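Local coordinates for Non-structural polyprotein (Sindbis virus, PDB 4GUA) that probably cleaves the viral non-structural polyprotein as a cysteine protease, in a precursor that also carries a macro domain and a zinc-binding domain, at residues 181-186 against 196-201; 423-428 against 650-655; 428-433 against 449-454. All blocks are in the same frame, centred on the assembly; numbering follows the deposited sequence.

Interaction 1 (181-186 against 196-201); sequences LVVSEE and EWIAPI
V182 uses both of its backbone polar atoms against a single neighbouring strand, donating from N to E196 O (2.7 Å) while its O accepts from I198 N (2.6 Å). Strands 179-183 and 194-199 are parallel neighbours in a seven-stranded sheet of order 3-2-1-4-5-7-6, the order of the class I methyltransferase fold, consistent with the methyltransferase-like part of nsP2. S184 N continues the ladder by bonding to I198 O at 2.9 Å, although strand 179-183 has already ended. L181, V183, E196 and I198 lie on one face, where L181 CD1 touches both CG of E196 (3.8 Å) and the tip methyl CD1 of I198. On the other face, W197 has CG anti to its backbone N (chi1 179°), and its indole reaches across to the first strand. CD1 of the indole touches V182 CG1 (3.9 Å), and NE1 donates to S184 O (3.0 Å). That oxygen lies close to the indole plane, yet NE1 sits above the S184 carbonyl plane, 45° out of it. The bond fixes the rotation of the ring and ties down the chain just beyond the strand. P200 CD packs beside the same S184 O.

Further out, K208 of the adjoining strand 208-209 forms a salt bridge with E196 OE2, and D207 accepts from W197 N. N228, just past strand 224-227 on the other flank of 179-183, hydrogen-bonds through ND2 to S184 OG. That OG donates to E186 O at 2.8 Å, in the carbonyl plane and on a lone pair.

Interaction 2 (423-428 against 650-655); sequences ALKLLQ and KVVLFN
K425 runs alongside V652, the two side chains pointing the same way, and meets the 650-655 segment along most of its length. Its CB rests against the branch methyls of V651, with CG1 of that valine at 4.0 Å. The bend at chi2 (72°) sets CD beside the V652 carbonyl, where CD lies 3.4 Å from V652 O, and CE follows past the same oxygen. At the tip, NZ donates to V652 O (3.1 Å), tilted 32° from the carbonyl plane, while V652 CG2 packs beside the amine. The amine, presumably charged, is paired with a backbone carbonyl.

The contact joins two domains: helix 420-440 belongs to the macro domain of nsP3, whereas 650-655 is an irregular segment of the zinc-binding domain. V651 lies near the zinc ion held by C605, C607, C630 and C648. L653 supplies much of the apolar packing, crossing both L424 and Q428 at about a right angle. Its CD2 methyl touches L424 CG (3.9 Å) and also Q428 CB. The Q428 chain bends at chi2, which swings CD toward L653; Q428 OE1 lies 3.6 Å from L653 CB. At the other branch of that amide, NE2 turns to the backbone O of C469 in helix 463-474.

Interaction 3 (428-433 against 449-454); sequences QNAYHA and PLLSTG
Y431 and L451 each hold CG anti to their own carbonyl carbon, beside the backbone N (chi1 -81° and -60°), and the two side chains slide past each other in opposite directions. The phenol ring reaches out toward the loop, the leucine back toward the helix. L451 CD1 stands over the centre of one ring face, 4.1 Å from the centroid of the Y431 ring, in a CH-pi contact. A430, one residue earlier on the helix, adds its CB to the same L451 methyl at 3.9 Å. At the far end of the ring, Y431 OH accepts from L451 N (2.9 Å, N-H...O angle 150°). The hydroxyl also lies against L450, 3.4 Å from OH to the CA of that residue.

The fold is that of a macro domain: helix 420-440 packs against the loop that leaves strand 445-448, and such loops in relatives help to bind the phosphates of ADP-ribose. Here the backbone N atoms of S452 and G454 make weak hydrogen bonds to the sulfonate of a MES molecule, probably from the crystallisation liquor, which may mark an anion-binding pocket. The loop turns through a type II beta turn from L450 to T453, and T453 OG1 donates to L450 O across it (3.1 Å). S466, from helix 463-474, hydrogen-bonds through its OG to both Y431 OH and L451 O, so a second-shell hydroxyl holds the phenol and the turn together. C469, L470 and A473 of that helix pack round the tyrosine side chain.

Overall arrangement
Interactions 2 and 3 lie side by side, their centres 11 Å apart, and share Q428 on helix 420-440. The helix thereby meets the zinc-binding domain through 650-655 and, through 449-454, a loop of its own domain that probably helps to bind an anionic ligand. The two contacts also touch directly: H432 NE2 lies 2.8 Å from L653 O, a probable hydrogen bond. Each is near a ligand, the V651 side chain about 6 Å from the zinc ion and that of L451 about 5 Å from the bound MES. Interaction 1 is a strand pair in another part of the chain, its centre 44 Å and 45 Å from the centres of interactions 2 and 3.

Interaction 1 (181-186 against 196-201)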
ATOM      1  N   LEU A 181       2.111 -23.481  12.895  1.00 64.18           N
ATOM      2  CA  LEU A 181       1.196 -24.097  11.939  1.00 63.38           C
ATOM      3  C   LEU A 181       1.758 -23.915  10.540  1.00 63.50           C
ATOM      4  O   LEU A 181       2.102 -22.808  10.153  1.00 67.36           O
ATOM      5  CB  LEU A 181      -0.183 -23.449  12.032  1.00 61.25           C
ATOM      6  CG  LEU A 181      -1.241 -23.942  11.050  1.00 58.92           C
ATOM      7  CD1 LEU A 181      -1.481 -25.430  11.197  1.00 62.17           C
ATOM      8  CD2 LEU A 181      -2.524 -23.167  11.280  1.00 54.09           C
ATOM      9  N   VAL A 182       1.869 -24.996   9.782  1.00 59.72           N
ATOM     10  CA  VAL A 182       2.509 -24.917   8.477  1.00 59.09           C
ATOM     11  C   VAL A 182       1.585 -25.422   7.378  1.00 57.14           C
ATOM     12  O   VAL A 182       1.118 -26.558   7.410  1.00 65.17           O
ATOM     13  CB  VAL A 182       3.836 -25.717   8.463  1.00 63.86           C
ATOM     14  CG1 VAL A 182       4.245 -26.081   7.040  1.00 70.24           C
ATOM     15  CG2 VAL A 182       4.941 -24.927   9.164  1.00 55.72           C
ATOM     16  N   VAL A 183       1.291 -24.554   6.422  1.00 47.39           N
ATOM     17  CA  VAL A 183       0.563 -24.947   5.224  1.00 53.43           C
ATOM     18  C   VAL A 183       1.571 -25.013   4.082  1.00 52.59           C
ATOM     19  O   VAL A 183       2.103 -23.989   3.670  1.00 50.68           O
ATOM     20  CB  VAL A 183      -0.543 -23.930   4.885  1.00 56.02           C
ATOM     21  CG1 VAL A 183      -1.331 -24.391   3.681  1.00 54.28           C
ATOM     22  CG2 VAL A 183      -1.460 -23.723   6.087  1.00 55.06           C
ATOM     23  N   SER A 184       1.851 -26.213   3.584  1.00 51.99           N
ATOM     24  CA  SER A 184       2.917 -26.397   2.602  1.00 54.66           C
ATOM     25  C   SER A 184       2.652 -27.641   1.763  1.00 54.11           C
ATOM     26  O   SER A 184       2.009 -28.569   2.239  1.00 51.49           O
ATOM     27  CB  SER A 184       4.262 -26.526   3.341  1.00 57.22           C
ATOM     28  OG  SER A 184       5.354 -26.734   2.459  1.00 56.88           O
ATOM     29  N   GLU A 185       3.129 -27.670   0.520  1.00 62.74           N
ATOM     30  CA  GLU A 185       2.994 -28.880  -0.292  1.00 68.16           C
ATOM     31  C   GLU A 185       4.077 -29.925   0.001  1.00 75.63           C
ATOM     32  O   GLU A 185       3.904 -31.114  -0.280  1.00 78.09           O
ATOM     33  CB  GLU A 185       2.997 -28.544  -1.780  1.00 66.44           C
ATOM     34  CG  GLU A 185       2.878 -29.790  -2.640  1.00 73.65           C
ATOM     35  CD  GLU A 185       2.349 -29.528  -4.032  1.00 86.31           C
ATOM     36  OE1 GLU A 185       1.618 -28.531  -4.229  1.00 91.43           O
ATOM     37  OE2 GLU A 185       2.667 -30.333  -4.934  1.00 90.65           O
ATOM     38  N   GLU A 186       5.189 -29.487   0.578  1.00 78.18           N
ATOM     39  CA  GLU A 186       6.314 -30.373   0.857  1.00 76.35           C
ATOM     40  C   GLU A 186       6.641 -30.280   2.332  1.00 70.90           C
ATOM     41  O   GLU A 186       6.474 -29.226   2.939  1.00 68.54           O
ATOM     42  CB  GLU A 186       7.528 -30.003  -0.011  1.00 79.50           C
ATOM     43  CG  GLU A 186       7.177 -29.266  -1.308  1.00 86.68           C
ATOM     44  CD  GLU A 186       7.164 -27.750  -1.176  1.00 91.82           C
ATOM     45  OE1 GLU A 186       7.170 -27.245  -0.032  1.00 96.07           O
ATOM     46  OE2 GLU A 186       7.107 -27.065  -2.225  1.00 86.19           O
ATOM     47  N   GLU A 196       2.657 -28.389  13.152  1.00 67.55           N
ATOM     48  CA  GLU A 196       1.437 -28.951  12.609  1.00 67.53           C
ATOM     49  C   GLU A 196       1.461 -28.689  11.110  1.00 64.16           C
ATOM     50  O   GLU A 196       1.603 -27.548  10.678  1.00 70.76           O
ATOM     51  CB  GLU A 196       0.206 -28.317  13.256  1.00 70.30           C
ATOM     52  CG  GLU A 196      -1.106 -28.893  12.754  1.00 76.28           C
ATOM     53  CD  GLU A 196      -1.321 -30.333  13.176  1.00 81.17           C
ATOM     54  OE1 GLU A 196      -0.463 -30.881  13.899  1.00 83.73           O
ATOM     55  OE2 GLU A 196      -2.341 -30.926  12.765  1.00 84.98           O
ATOM     56  N   TRP A 197       1.349 -29.745  10.316  1.00 54.82           N
ATOM     57  CA  TRP A 197       1.516 -29.617   8.875  1.00 54.42           C
ATOM     58  C   TRP A 197       0.225 -29.840   8.093  1.00 59.17           C
ATOM     59  O   TRP A 197      -0.298 -30.951   8.048  1.00 63.34           O
ATOM     60  CB  TRP A 197       2.571 -30.603   8.387  1.00 55.73           C
ATOM     61  CG  TRP A 197       2.788 -30.550   6.920  1.00 58.55           C
ATOM     62  CD1 TRP A 197       2.542 -29.491   6.092  1.00 54.39           C
ATOM     63  CD2 TRP A 197       3.284 -31.605   6.089  1.00 63.64           C
ATOM     64  NE1 TRP A 197       2.855 -29.824   4.796  1.00 54.51           N
ATOM     65  CE2 TRP A 197       3.314 -31.114   4.766  1.00 62.55           C
ATOM     66  CE3 TRP A 197       3.711 -32.914   6.336  1.00 62.81           C
ATOM     67  CZ2 TRP A 197       3.755 -31.889   3.692  1.00 63.30           C
ATOM     68  CZ3 TRP A 197       4.150 -33.681   5.269  1.00 64.90           C
ATOM     69  CH2 TRP A 197       4.168 -33.166   3.963  1.00 65.67           C
ATOM     70  N   ILE A 198      -0.264 -28.786   7.451  1.00 58.66           N
ATOM     71  CA  ILE A 198      -1.383 -28.904   6.529  1.00 60.06           C
ATOM     72  C   ILE A 198      -0.876 -28.926   5.088  1.00 59.47           C
ATOM     73  O   ILE A 198      -0.080 -28.072   4.688  1.00 59.25           O
ATOM     74  CB  ILE A 198      -2.349 -27.716   6.673  1.00 58.55           C
ATOM     75  CG1 ILE A 198      -3.001 -27.718   8.052  1.00 57.36           C
ATOM     76  CG2 ILE A 198      -3.420 -27.769   5.604  1.00 57.32           C
ATOM     77  CD1 ILE A 198      -3.819 -26.496   8.312  1.00 55.72           C
ATOM     78  N   ALA A 199      -1.369 -29.879   4.302  1.00 55.66           N
ATOM     79  CA  ALA A 199      -0.975 -30.000   2.903  1.00 56.51           C
ATOM     80  C   ALA A 199      -2.199 -30.118   1.992  1.00 57.75           C
ATOM     81  O   ALA A 199      -3.296 -30.397   2.463  1.00 53.06           O
ATOM     82  CB  ALA A 199      -0.076 -31.206   2.727  1.00 59.22           C
ATOM     83  N   PRO A 200      -2.019 -29.878   0.681  1.00 58.62           N
ATOM     84  CA  PRO A 200      -3.116 -30.154  -0.252  1.00 57.10           C
ATOM     85  C   PRO A 200      -3.445 -31.645  -0.281  1.00 59.76           C
ATOM     86  O   PRO A 200      -2.758 -32.421   0.375  1.00 61.94           O
ATOM     87  CB  PRO A 200      -2.570 -29.661  -1.605  1.00 52.07           C
ATOM     88  CG  PRO A 200      -1.115 -29.487  -1.412  1.00 51.69           C
ATOM     89  CD  PRO A 200      -0.913 -29.162   0.028  1.00 52.71           C
ATOM     90  N   ILE A 201      -4.462 -32.040  -1.037  1.00 69.97           N
ATOM     91  CA  ILE A 201      -5.089 -33.348  -0.845  1.00 75.01           C
ATOM     92  C   ILE A 201      -4.176 -34.553  -1.053  1.00 85.27           C
ATOM     93  O   ILE A 201      -4.103 -35.427  -0.185  1.00 97.53           O
ATOM     94  CB  ILE A 201      -6.348 -33.513  -1.731  1.00 67.45           C
ATOM     95  CG1 ILE A 201      -7.483 -32.624  -1.219  1.00 65.09           C
ATOM     96  CG2 ILE A 201      -6.835 -34.947  -1.728  1.00 63.68           C
ATOM     97  CD1 ILE A 201      -7.864 -32.864   0.231  1.00 61.08           C
TER

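Interaction 2 (423-428 against 650-655)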
ATOM      1  N   ALA A 423       0.408  22.064  13.981  1.00 87.05           N
ATOM      2  CA  ALA A 423       1.667  21.689  14.606  1.00 81.33           C
ATOM      3  C   ALA A 423       1.784  20.174  14.702  1.00 73.59           C
ATOM      4  O   ALA A 423       2.797  19.607  14.333  1.00 79.69           O
ATOM      5  CB  ALA A 423       1.778  22.320  15.990  1.00 81.50           C
ATOM      6  N   LEU A 424       0.732  19.523  15.181  1.00 67.08           N
ATOM      7  CA  LEU A 424       0.730  18.076  15.318  1.00 65.58           C
ATOM      8  C   LEU A 424       1.064  17.411  13.989  1.00 71.50           C
ATOM      9  O   LEU A 424       1.860  16.479  13.944  1.00 74.20           O
ATOM     10  CB  LEU A 424      -0.632  17.584  15.802  1.00 66.73           C
ATOM     11  CG  LEU A 424      -0.729  16.064  15.915  1.00 66.51           C
ATOM     12  CD1 LEU A 424       0.210  15.554  16.995  1.00 60.97           C
ATOM     13  CD2 LEU A 424      -2.161  15.635  16.194  1.00 68.16           C
ATOM     14  N   LYS A 425       0.441  17.887  12.913  1.00 74.26           N
ATOM     15  CA  LYS A 425       0.709  17.369  11.572  1.00 70.75           C
ATOM     16  C   LYS A 425       2.184  17.525  11.195  1.00 73.75           C
ATOM     17  O   LYS A 425       2.795  16.612  10.636  1.00 70.52           O
ATOM     18  CB  LYS A 425      -0.165  18.099  10.551  1.00 69.64           C
ATOM     19  CG  LYS A 425       0.076  17.711   9.098  1.00 68.90           C
ATOM     20  CD  LYS A 425      -0.443  16.331   8.777  1.00 71.77           C
ATOM     21  CE  LYS A 425      -0.548  16.127   7.276  1.00 74.11           C
ATOM     22  NZ  LYS A 425      -0.906  14.721   6.937  1.00 77.59           N
ATOM     23  N   LEU A 426       2.749  18.690  11.490  1.00 78.66           N
ATOM     24  CA  LEU A 426       4.149  18.954  11.185  1.00 73.36           C
ATOM     25  C   LEU A 426       5.072  18.015  11.951  1.00 74.15           C
ATOM     26  O   LEU A 426       6.052  17.511  11.409  1.00 78.14           O
ATOM     27  CB  LEU A 426       4.490  20.412  11.504  1.00 69.50           C
ATOM     28  CG  LEU A 426       3.895  21.427  10.521  1.00 68.25           C
ATOM     29  CD1 LEU A 426       3.938  22.835  11.081  1.00 70.94           C
ATOM     30  CD2 LEU A 426       4.636  21.368   9.194  1.00 60.00           C
ATOM     31  N   LEU A 427       4.743  17.762  13.211  1.00 68.62           N
ATOM     32  CA  LEU A 427       5.552  16.914  14.071  1.00 68.37           C
ATOM     33  C   LEU A 427       5.568  15.494  13.516  1.00 70.14           C
ATOM     34  O   LEU A 427       6.617  14.857  13.359  1.00 67.82           O
ATOM     35  CB  LEU A 427       4.956  16.929  15.477  1.00 67.96           C
ATOM     36  CG  LEU A 427       5.584  15.985  16.497  1.00 72.03           C
ATOM     37  CD1 LEU A 427       7.042  16.361  16.774  1.00 76.20           C
ATOM     38  CD2 LEU A 427       4.753  15.991  17.767  1.00 63.00           C
ATOM     39  N   GLN A 428       4.374  15.013  13.207  1.00 74.47           N
ATOM     40  CA  GLN A 428       4.196  13.696  12.645  1.00 77.04           C
ATOM     41  C   GLN A 428       4.987  13.588  11.348  1.00 76.81           C
ATOM     42  O   GLN A 428       5.615  12.567  11.081  1.00 76.02           O
ATOM     43  CB  GLN A 428       2.713  13.452  12.379  1.00 78.28           C
ATOM     44  CG  GLN A 428       2.399  12.047  11.944  1.00 78.93           C
ATOM     45  CD  GLN A 428       2.778  11.034  12.996  1.00 78.83           C
ATOM     46  OE1 GLN A 428       2.021  10.780  13.934  1.00 80.29           O
ATOM     47  NE2 GLN A 428       3.964  10.453  12.854  1.00 77.49           N
ATOM     48  N   LYS A 650      -8.562  19.849  11.731  1.00 85.95           N
ATOM     49  CA  LYS A 650      -8.477  18.432  12.097  1.00 83.00           C
ATOM     50  C   LYS A 650      -7.660  17.653  11.065  1.00 80.54           C
ATOM     51  O   LYS A 650      -8.006  17.634   9.884  1.00 83.17           O
ATOM     52  CB  LYS A 650      -9.882  17.826  12.226  1.00 75.93           C
ATOM     53  N   VAL A 651      -6.597  16.985  11.503  1.00 75.88           N
ATOM     54  CA  VAL A 651      -5.650  16.390  10.555  1.00 70.22           C
ATOM     55  C   VAL A 651      -5.556  14.870  10.641  1.00 71.66           C
ATOM     56  O   VAL A 651      -6.162  14.243  11.513  1.00 68.97           O
ATOM     57  CB  VAL A 651      -4.226  16.967  10.745  1.00 63.73           C
ATOM     58  CG1 VAL A 651      -4.197  18.440  10.387  1.00 63.90           C
ATOM     59  CG2 VAL A 651      -3.728  16.736  12.171  1.00 61.58           C
ATOM     60  N   VAL A 652      -4.790  14.294   9.713  1.00 76.21           N
ATOM     61  CA  VAL A 652      -4.490  12.864   9.719  1.00 72.08           C
ATOM     62  C   VAL A 652      -2.987  12.664   9.869  1.00 69.02           C
ATOM     63  O   VAL A 652      -2.193  13.490   9.429  1.00 79.18           O
ATOM     64  CB  VAL A 652      -4.990  12.158   8.442  1.00 67.78           C
ATOM     65  CG1 VAL A 652      -6.497  12.285   8.331  1.00 70.44           C
ATOM     66  CG2 VAL A 652      -4.322  12.733   7.211  1.00 69.19           C
ATOM     67  N   LEU A 653      -2.611  11.589  10.546  1.00 58.30           N
ATOM     68  CA  LEU A 653      -1.224  11.353  10.928  1.00 56.44           C
ATOM     69  C   LEU A 653      -0.397  10.347  10.096  1.00 60.79           C
ATOM     70  O   LEU A 653       0.735  10.039  10.463  1.00 62.97           O
ATOM     71  CB  LEU A 653      -1.180  11.001  12.414  1.00 61.01           C
ATOM     72  CG  LEU A 653      -1.849  12.079  13.270  1.00 61.39           C
ATOM     73  CD1 LEU A 653      -1.863  11.678  14.728  1.00 65.33           C
ATOM     74  CD2 LEU A 653      -1.145  13.416  13.088  1.00 62.18           C
ATOM     75  N   PHE A 654      -0.947   9.804   9.014  1.00 61.85           N
ATOM     76  CA  PHE A 654      -0.166   8.887   8.179  1.00 56.98           C
ATOM     77  C   PHE A 654       0.720   9.648   7.191  1.00 62.27           C
ATOM     78  O   PHE A 654       0.635  10.869   7.082  1.00 62.39           O
ATOM     79  CB  PHE A 654      -1.069   7.898   7.431  1.00 54.00           C
ATOM     80  CG  PHE A 654      -2.045   8.553   6.490  1.00 60.61           C
ATOM     81  CD1 PHE A 654      -1.656   8.914   5.210  1.00 60.74           C
ATOM     82  CD2 PHE A 654      -3.354   8.791   6.877  1.00 62.96           C
ATOM     83  CE1 PHE A 654      -2.548   9.510   4.343  1.00 59.16           C
ATOM     84  CE2 PHE A 654      -4.251   9.384   6.010  1.00 63.15           C
ATOM     85  CZ  PHE A 654      -3.848   9.744   4.743  1.00 60.81           C
ATOM     86  N   ASN A 655       1.542   8.913   6.448  1.00 70.33           N
ATOM     87  CA  ASN A 655       2.506   9.517   5.532  1.00 65.90           C
ATOM     88  C   ASN A 655       1.834  10.176   4.317  1.00 65.57           C
ATOM     89  O   ASN A 655       1.161   9.504   3.521  1.00 62.41           O
ATOM     90  CB  ASN A 655       3.508   8.458   5.077  1.00 67.87           C
ATOM     91  CG  ASN A 655       4.721   9.054   4.397  1.00 69.24           C
ATOM     92  OD1 ASN A 655       4.637  10.091   3.734  1.00 77.07           O
ATOM     93  ND2 ASN A 655       5.861   8.399   4.557  1.00 63.30           N
TER

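Interaction 3 (428-433 against 449-454)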
ATOM      1  N   GLN A 428       4.374  15.013  13.207  1.00 74.47           N
ATOM      2  CA  GLN A 428       4.196  13.696  12.645  1.00 77.04           C
ATOM      3  C   GLN A 428       4.987  13.588  11.348  1.00 76.81           C
ATOM      4  O   GLN A 428       5.615  12.567  11.081  1.00 76.02           O
ATOM      5  CB  GLN A 428       2.713  13.452  12.379  1.00 78.28           C
ATOM      6  CG  GLN A 428       2.399  12.047  11.944  1.00 78.93           C
ATOM      7  CD  GLN A 428       2.778  11.034  12.996  1.00 78.83           C
ATOM      8  OE1 GLN A 428       2.021  10.780  13.934  1.00 80.29           O
ATOM      9  NE2 GLN A 428       3.964  10.453  12.854  1.00 77.49           N
ATOM     10  N   ASN A 429       4.969  14.657  10.558  1.00 71.51           N
ATOM     11  CA  ASN A 429       5.625  14.662   9.255  1.00 71.60           C
ATOM     12  C   ASN A 429       7.144  14.637   9.360  1.00 68.46           C
ATOM     13  O   ASN A 429       7.822  14.036   8.526  1.00 65.98           O
ATOM     14  CB  ASN A 429       5.191  15.888   8.446  1.00 70.29           C
ATOM     15  CG  ASN A 429       3.864  15.687   7.744  1.00 65.77           C
ATOM     16  OD1 ASN A 429       3.317  14.587   7.721  1.00 69.65           O
ATOM     17  ND2 ASN A 429       3.346  16.751   7.155  1.00 65.07           N
ATOM     18  N   ALA A 430       7.671  15.292  10.387  1.00 69.29           N
ATOM     19  CA  ALA A 430       9.102  15.278  10.644  1.00 71.25           C
ATOM     20  C   ALA A 430       9.518  13.849  10.913  1.00 71.53           C
ATOM     21  O   ALA A 430      10.492  13.356  10.330  1.00 69.05           O
ATOM     22  CB  ALA A 430       9.447  16.161  11.829  1.00 71.40           C
ATOM     23  N   TYR A 431       8.772  13.184  11.796  1.00 69.23           N
ATOM     24  CA  TYR A 431       9.033  11.775  12.098  1.00 66.03           C
ATOM     25  C   TYR A 431       8.903  10.871  10.862  1.00 63.61           C
ATOM     26  O   TYR A 431       9.691   9.942  10.684  1.00 61.66           O
ATOM     27  CB  TYR A 431       8.101  11.270  13.198  1.00 68.02           C
ATOM     28  CG  TYR A 431       8.528  11.626  14.610  1.00 71.55           C
ATOM     29  CD1 TYR A 431       9.714  11.132  15.148  1.00 70.06           C
ATOM     30  CD2 TYR A 431       7.723  12.424  15.419  1.00 73.40           C
ATOM     31  CE1 TYR A 431      10.094  11.443  16.446  1.00 73.92           C
ATOM     32  CE2 TYR A 431       8.095  12.738  16.713  1.00 74.50           C
ATOM     33  CZ  TYR A 431       9.281  12.246  17.224  1.00 75.89           C
ATOM     34  OH  TYR A 431       9.653  12.554  18.516  1.00 72.53           O
ATOM     35  N   HIS A 432       7.914  11.134  10.015  1.00 62.45           N
ATOM     36  CA  HIS A 432       7.723  10.329   8.808  1.00 57.26           C
ATOM     37  C   HIS A 432       8.896  10.503   7.860  1.00 59.59           C
ATOM     38  O   HIS A 432       9.263   9.572   7.144  1.00 57.46           O
ATOM     39  CB  HIS A 432       6.425  10.704   8.092  1.00 58.99           C
ATOM     40  CG  HIS A 432       5.213  10.017   8.642  1.00 61.21           C
ATOM     41  ND1 HIS A 432       5.164   8.657   8.860  1.00 57.96           N
ATOM     42  CD2 HIS A 432       4.007  10.502   9.022  1.00 60.46           C
ATOM     43  CE1 HIS A 432       3.981   8.335   9.352  1.00 56.53           C
ATOM     44  NE2 HIS A 432       3.260   9.435   9.457  1.00 57.55           N
ATOM     45  N   ALA A 433       9.464  11.707   7.847  1.00 58.21           N
ATOM     46  CA  ALA A 433      10.606  12.010   6.994  1.00 55.16           C
ATOM     47  C   ALA A 433      11.842  11.265   7.487  1.00 63.63           C
ATOM     48  O   ALA A 433      12.623  10.737   6.689  1.00 64.87           O
ATOM     49  CB  ALA A 433      10.857  13.502   6.976  1.00 56.14           C
ATOM     50  N   PRO A 449      15.823  11.553  19.409  1.00 79.52           N
ATOM     51  CA  PRO A 449      15.234  12.214  20.573  1.00 84.60           C
ATOM     52  C   PRO A 449      13.746  12.436  20.361  1.00 83.99           C
ATOM     53  O   PRO A 449      13.254  12.140  19.275  1.00 88.92           O
ATOM     54  CB  PRO A 449      15.964  13.552  20.591  1.00 85.45           C
ATOM     55  CG  PRO A 449      16.132  13.866  19.150  1.00 83.98           C
ATOM     56  CD  PRO A 449      16.363  12.538  18.456  1.00 83.27           C
ATOM     57  N   LEU A 450      13.041  12.977  21.347  1.00 75.50           N
ATOM     58  CA  LEU A 450      11.632  13.269  21.150  1.00 72.81           C
ATOM     59  C   LEU A 450      11.515  14.696  20.653  1.00 75.42           C
ATOM     60  O   LEU A 450      11.753  15.644  21.396  1.00 79.88           O
ATOM     61  CB  LEU A 450      10.837  13.089  22.442  1.00 72.89           C
ATOM     62  CG  LEU A 450      10.772  11.676  23.024  1.00 72.99           C
ATOM     63  CD1 LEU A 450       9.828  11.637  24.216  1.00 76.79           C
ATOM     64  CD2 LEU A 450      10.338  10.673  21.976  1.00 73.77           C
ATOM     65  N   LEU A 451      11.127  14.843  19.394  1.00 72.54           N
ATOM     66  CA  LEU A 451      11.060  16.153  18.772  1.00 66.95           C
ATOM     67  C   LEU A 451      10.020  17.031  19.450  1.00 72.44           C
ATOM     68  O   LEU A 451       8.970  16.557  19.888  1.00 69.94           O
ATOM     69  CB  LEU A 451      10.744  16.010  17.283  1.00 66.82           C
ATOM     70  CG  LEU A 451      11.774  15.206  16.478  1.00 72.40           C
ATOM     71  CD1 LEU A 451      11.366  15.092  15.019  1.00 74.72           C
ATOM     72  CD2 LEU A 451      13.158  15.836  16.580  1.00 68.88           C
ATOM     73  N   SER A 452      10.346  18.316  19.549  1.00 77.05           N
ATOM     74  CA  SER A 452       9.427  19.340  20.044  1.00 75.27           C
ATOM     75  C   SER A 452       9.015  19.156  21.494  1.00 75.24           C
ATOM     76  O   SER A 452       7.954  19.635  21.888  1.00 77.75           O
ATOM     77  CB  SER A 452       8.155  19.386  19.187  1.00 72.13           C
ATOM     78  OG  SER A 452       8.435  19.697  17.836  1.00 72.78           O
ATOM     79  N   THR A 453       9.814  18.451  22.290  1.00 77.66           N
ATOM     80  CA  THR A 453       9.528  18.375  23.720  1.00 84.97           C
ATOM     81  C   THR A 453      10.330  19.329  24.616  1.00 96.26           C
ATOM     82  O   THR A 453       9.963  19.544  25.771  1.00100.98           O
ATOM     83  CB  THR A 453       9.784  16.951  24.232  1.00 82.97           C
ATOM     84  OG1 THR A 453      11.192  16.688  24.249  1.00 85.11           O
ATOM     85  CG2 THR A 453       9.079  15.927  23.347  1.00 83.12           C
ATOM     86  N   GLY A 454      11.402  19.916  24.095  1.00103.72           N
ATOM     87  CA  GLY A 454      12.236  20.793  24.901  1.00112.36           C
ATOM     88  C   GLY A 454      11.857  22.255  25.037  1.00116.07           C
ATOM     89  O   GLY A 454      11.735  22.795  26.136  1.00126.09           O
TER